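Local coordinates for extracellular solute-binding protein, family 1 (PDB 6G7P), which binds ferric iron in the cleft between its two lobes and probably serves as the periplasmic receptor of an iron-uptake transporter, at residues A[57-62]-A[139-144]. Sequence-based numbering, arbitrary orientation.
Sequences TVDAGR and NIYNQS. With FE (Fe (III) ion), chain C.
Asp59 and Val58 meet one edge of the Tyr141 ring: Asp59 OD2 lies in the ring plane 3.3 Å from Tyr141 CD1, with carboxylate and ring only 20° apart, and further along the same edge CG1 of Val58 packs against CE1. Beyond that edge Tyr141 gives its phenolic oxygen to the iron(III) ion, OH to FE 1.9 Å. Water 1 donates to Tyr141 OH at 2.6 Å and accepts from NH2 of Arg62, a residue modelled in two conformers, of which one makes the contacts described here. Three more waters bind the ion, and Tyr197 and Tyr198 complete a three-tyrosine site in the cleft of the two-lobed periplasmic-binding-protein fold, a ligand set consistent with ferric-ion-binding relatives. Behind this first shell Asp59 does double duty as the N-cap of helix 60-69. Its CG, turned away from the backbone N (chi1 -155°), carries the carboxylate across to helix 140-167; OD1 takes the capping N-H of Gly61 on its anti lone pair and, on the syn side, the hydroxyl of Ser144 at 2.7 Å, just after that helix's first turn. Putting an alanine here would probably leave Gly61 N without its cap and Ser144 OG without its acceptor, and open a gap beside the Tyr141 ring. Ile140 runs alongside the Asp59 side chain in the opposite direction, wedged between it and Arg62: its CG1 passes 3.6 Å from Asp59 CG, CD1 reaches over the backbone of Gly61, and CG2 sits over one face of the Arg62 guanidinium, nearer its edge than its centre. Arg62 is oriented in turn by NH2 bonding to Val58 O (2.9 Å), from above the carbonyl plane, and by a salt bridge from NE to Asp37. Arg101 and Arg103 of strand 96-108 also pack on Tyr141.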
ATOM      1  N   THR A  57       2.359   2.176   9.623  1.00 12.89           N
ATOM      2  CA  THR A  57       1.049   2.251   8.991  1.00 15.51           C
ATOM      3  C   THR A  57       1.149   1.757   7.564  1.00 15.06           C
ATOM      4  O   THR A  57       2.238   1.341   7.126  1.00 15.55           O
ATOM      5  CB  THR A  57       0.456   3.669   9.107  1.00 15.34           C
ATOM      6  OG1 THR A  57      -0.964   3.598   8.802  1.00 17.90           O
ATOM      7  CG2 THR A  57       1.124   4.661   8.240  1.00 17.38           C
ATOM      8  N   VAL A  58       0.072   1.891   6.814  1.00 13.24           N
ATOM      9  CA  VAL A  58       0.046   1.499   5.451  1.00 13.72           C
ATOM     10  C   VAL A  58      -0.180   2.724   4.558  1.00 12.93           C
ATOM     11  O   VAL A  58      -0.949   3.637   4.915  1.00 12.96           O
ATOM     12  CB  VAL A  58      -1.125   0.498   5.307  1.00 19.92           C
ATOM     13  CG1 VAL A  58      -1.669   0.366   3.940  1.00 26.48           C
ATOM     14  CG2 VAL A  58      -0.682  -0.831   5.848  1.00 19.94           C
ATOM     15  N   ASP A  59       0.494   2.700   3.406  1.00 11.77           N
ATOM     16  CA  ASP A  59       0.413   3.644   2.296  1.00 11.88           C
ATOM     17  C   ASP A  59       1.362   4.801   2.489  1.00 11.24           C
ATOM     18  O   ASP A  59       1.364   5.479   3.527  1.00 12.03           O
ATOM     19  CB  ASP A  59      -1.019   4.154   2.014  1.00 11.28           C
ATOM     20  CG  ASP A  59      -1.169   4.579   0.607  1.00 10.83           C
ATOM     21  OD1 ASP A  59      -0.548   5.605   0.180  1.00 11.09           O
ATOM     22  OD2 ASP A  59      -1.819   3.849  -0.185  1.00 12.11           O
ATOM     23  N   ALA A  60       2.222   5.041   1.499  1.00 11.66           N
ATOM     24  CA  ALA A  60       3.101   6.205   1.547  1.00 11.75           C
ATOM     25  C   ALA A  60       2.331   7.496   1.730  1.00 12.54           C
ATOM     26  O   ALA A  60       2.880   8.462   2.285  1.00 13.02           O
ATOM     27  CB  ALA A  60       3.956   6.276   0.264  1.00 12.62           C
ATOM     28  N   GLY A  61       1.090   7.572   1.264  1.00 11.88           N
ATOM     29  CA  GLY A  61       0.284   8.785   1.497  1.00 13.98           C
ATOM     30  C   GLY A  61       0.058   9.010   2.957  1.00 14.64           C
ATOM     31  O   GLY A  61       0.061  10.181   3.407  1.00 14.32           O
ATOM     32  N   ARG A  62      -0.168   7.963   3.751  1.00 13.39           N
ATOM     33  CA  ARG A  62      -0.352   8.119   5.197  0.50 12.87           C
ATOM     34  C   ARG A  62       0.968   8.439   5.898  1.00 14.21           C
ATOM     35  O   ARG A  62       1.028   9.224   6.862  1.00 13.50           O
ATOM     36  CB  ARG A  62      -0.966   6.898   5.842  0.50 13.05           C
ATOM     37  CG  ARG A  62      -2.423   6.625   5.526  0.50 12.01           C
ATOM     38  CD  ARG A  62      -3.060   5.801   6.659  0.50 12.69           C
ATOM     39  NE  ARG A  62      -4.399   5.373   6.361  0.50 12.73           N
ATOM     40  CZ  ARG A  62      -4.751   4.243   5.735  0.50 14.08           C
ATOM     41  NH1 ARG A  62      -6.033   3.926   5.496  0.50 13.14           N
ATOM     42  NH2 ARG A  62      -3.840   3.393   5.347  0.50 14.14           N
ATOM     43  N   ASN A 139     -10.495   6.843  -0.350  1.00 12.53           N
ATOM     44  CA  ASN A 139      -9.510   5.800  -0.018  1.00 12.97           C
ATOM     45  C   ASN A 139      -8.101   6.177  -0.404  1.00 12.18           C
ATOM     46  O   ASN A 139      -7.874   6.637  -1.530  1.00 12.11           O
ATOM     47  CB  ASN A 139      -9.899   4.497  -0.711  1.00 13.31           C
ATOM     48  CG  ASN A 139      -8.804   3.431  -0.640  1.00 14.84           C
ATOM     49  OD1 ASN A 139      -8.134   3.211  -1.637  1.00 15.55           O
ATOM     50  ND2 ASN A 139      -8.651   2.809   0.470  1.00 14.69           N
ATOM     51  N   ILE A 140      -7.183   6.008   0.549  1.00 11.15           N
ATOM     52  CA  ILE A 140      -5.812   6.442   0.317  1.00 11.66           C
ATOM     53  C   ILE A 140      -5.155   5.675  -0.847  1.00 11.21           C
ATOM     54  O   ILE A 140      -4.304   6.291  -1.551  1.00 11.20           O
ATOM     55  CB  ILE A 140      -4.987   6.323   1.609  1.00 12.46           C
ATOM     56  CG1 ILE A 140      -3.657   7.058   1.504  1.00 14.50           C
ATOM     57  CG2 ILE A 140      -4.745   4.886   2.013  1.00 13.64           C
ATOM     58  CD1 ILE A 140      -3.763   8.527   1.443  1.00 14.95           C
ATOM     59  N   TYR A 141      -5.496   4.415  -1.076  1.00 11.12           N
ATOM     60  CA  TYR A 141      -4.827   3.709  -2.151  1.00 10.46           C
ATOM     61  C   TYR A 141      -5.142   4.363  -3.501  1.00  9.88           C
ATOM     62  O   TYR A 141      -4.274   4.504  -4.369  1.00 10.39           O
ATOM     63  CB  TYR A 141      -5.258   2.247  -2.224  1.00 10.21           C
ATOM     64  CG  TYR A 141      -5.265   1.483  -0.933  1.00 11.25           C
ATOM     65  CD1 TYR A 141      -4.311   1.677   0.054  1.00 12.39           C
ATOM     66  CD2 TYR A 141      -6.255   0.512  -0.692  1.00 12.39           C
ATOM     67  CE1 TYR A 141      -4.335   0.910   1.217  1.00 12.67           C
ATOM     68  CE2 TYR A 141      -6.262  -0.234   0.452  1.00 12.54           C
ATOM     69  CZ  TYR A 141      -5.297  -0.042   1.426  1.00 13.56           C
ATOM     70  OH  TYR A 141      -5.318  -0.790   2.590  1.00 17.91           O
ATOM     71  N   ASN A 142      -6.402   4.751  -3.672  1.00 10.42           N
ATOM     72  CA  ASN A 142      -6.821   5.471  -4.890  1.00  9.85           C
ATOM     73  C   ASN A 142      -6.174   6.849  -4.980  1.00 10.43           C
ATOM     74  O   ASN A 142      -5.772   7.260  -6.055  1.00 11.48           O
ATOM     75  CB  ASN A 142      -8.332   5.594  -4.930  1.00 10.84           C
ATOM     76  CG  ASN A 142      -9.016   4.283  -5.266  1.00 12.24           C
ATOM     77  OD1 ASN A 142      -8.435   3.337  -5.871  1.00 12.01           O
ATOM     78  ND2 ASN A 142     -10.359   4.267  -5.008  1.00 12.95           N
ATOM     79  N   GLN A 143      -6.167   7.575  -3.869  1.00  9.86           N
ATOM     80  CA  GLN A 143      -5.534   8.869  -3.842  1.00 10.25           C
ATOM     81  C   GLN A 143      -4.068   8.796  -4.264  1.00  9.87           C
ATOM     82  O   GLN A 143      -3.632   9.588  -5.106  1.00 10.83           O
ATOM     83  CB  GLN A 143      -5.674   9.528  -2.449  1.00 11.36           C
ATOM     84  CG  GLN A 143      -7.118   9.850  -2.120  1.00 11.50           C
ATOM     85  CD  GLN A 143      -7.324  10.341  -0.713  1.00 13.91           C
ATOM     86  OE1 GLN A 143      -6.408  10.414   0.104  1.00 14.61           O
ATOM     87  NE2 GLN A 143      -8.578  10.552  -0.367  1.00 14.83           N
ATOM     88  N   SER A 144      -3.366   7.759  -3.799  1.00 10.85           N
ATOM     89  CA  SER A 144      -1.962   7.611  -4.140  1.00  9.47           C
ATOM     90  C   SER A 144      -1.806   7.250  -5.623  1.00  9.59           C
ATOM     91  O   SER A 144      -0.866   7.746  -6.266  1.00  9.36           O
ATOM     92  CB  SER A 144      -1.303   6.579  -3.238  1.00 10.76           C
ATOM     93  OG  SER A 144      -1.170   7.176  -1.932  1.00 11.45           O
TER
HETATM   94 FE    FE C 401      -5.281  -2.679   2.814  1.00 14.63          FE
HETATM   95  O   HOH W   1      -5.338   1.031   4.489  1.00 24.85           O
HETATM   96  O   HOH W   2      -3.653  -2.998   4.064  1.00 20.40           O
HETATM   97  O   HOH W   3      -6.238  -2.361   4.719  1.00 27.55           O
HETATM   98  O   HOH W   4      -5.667  -4.519   4.267  1.00 36.19           O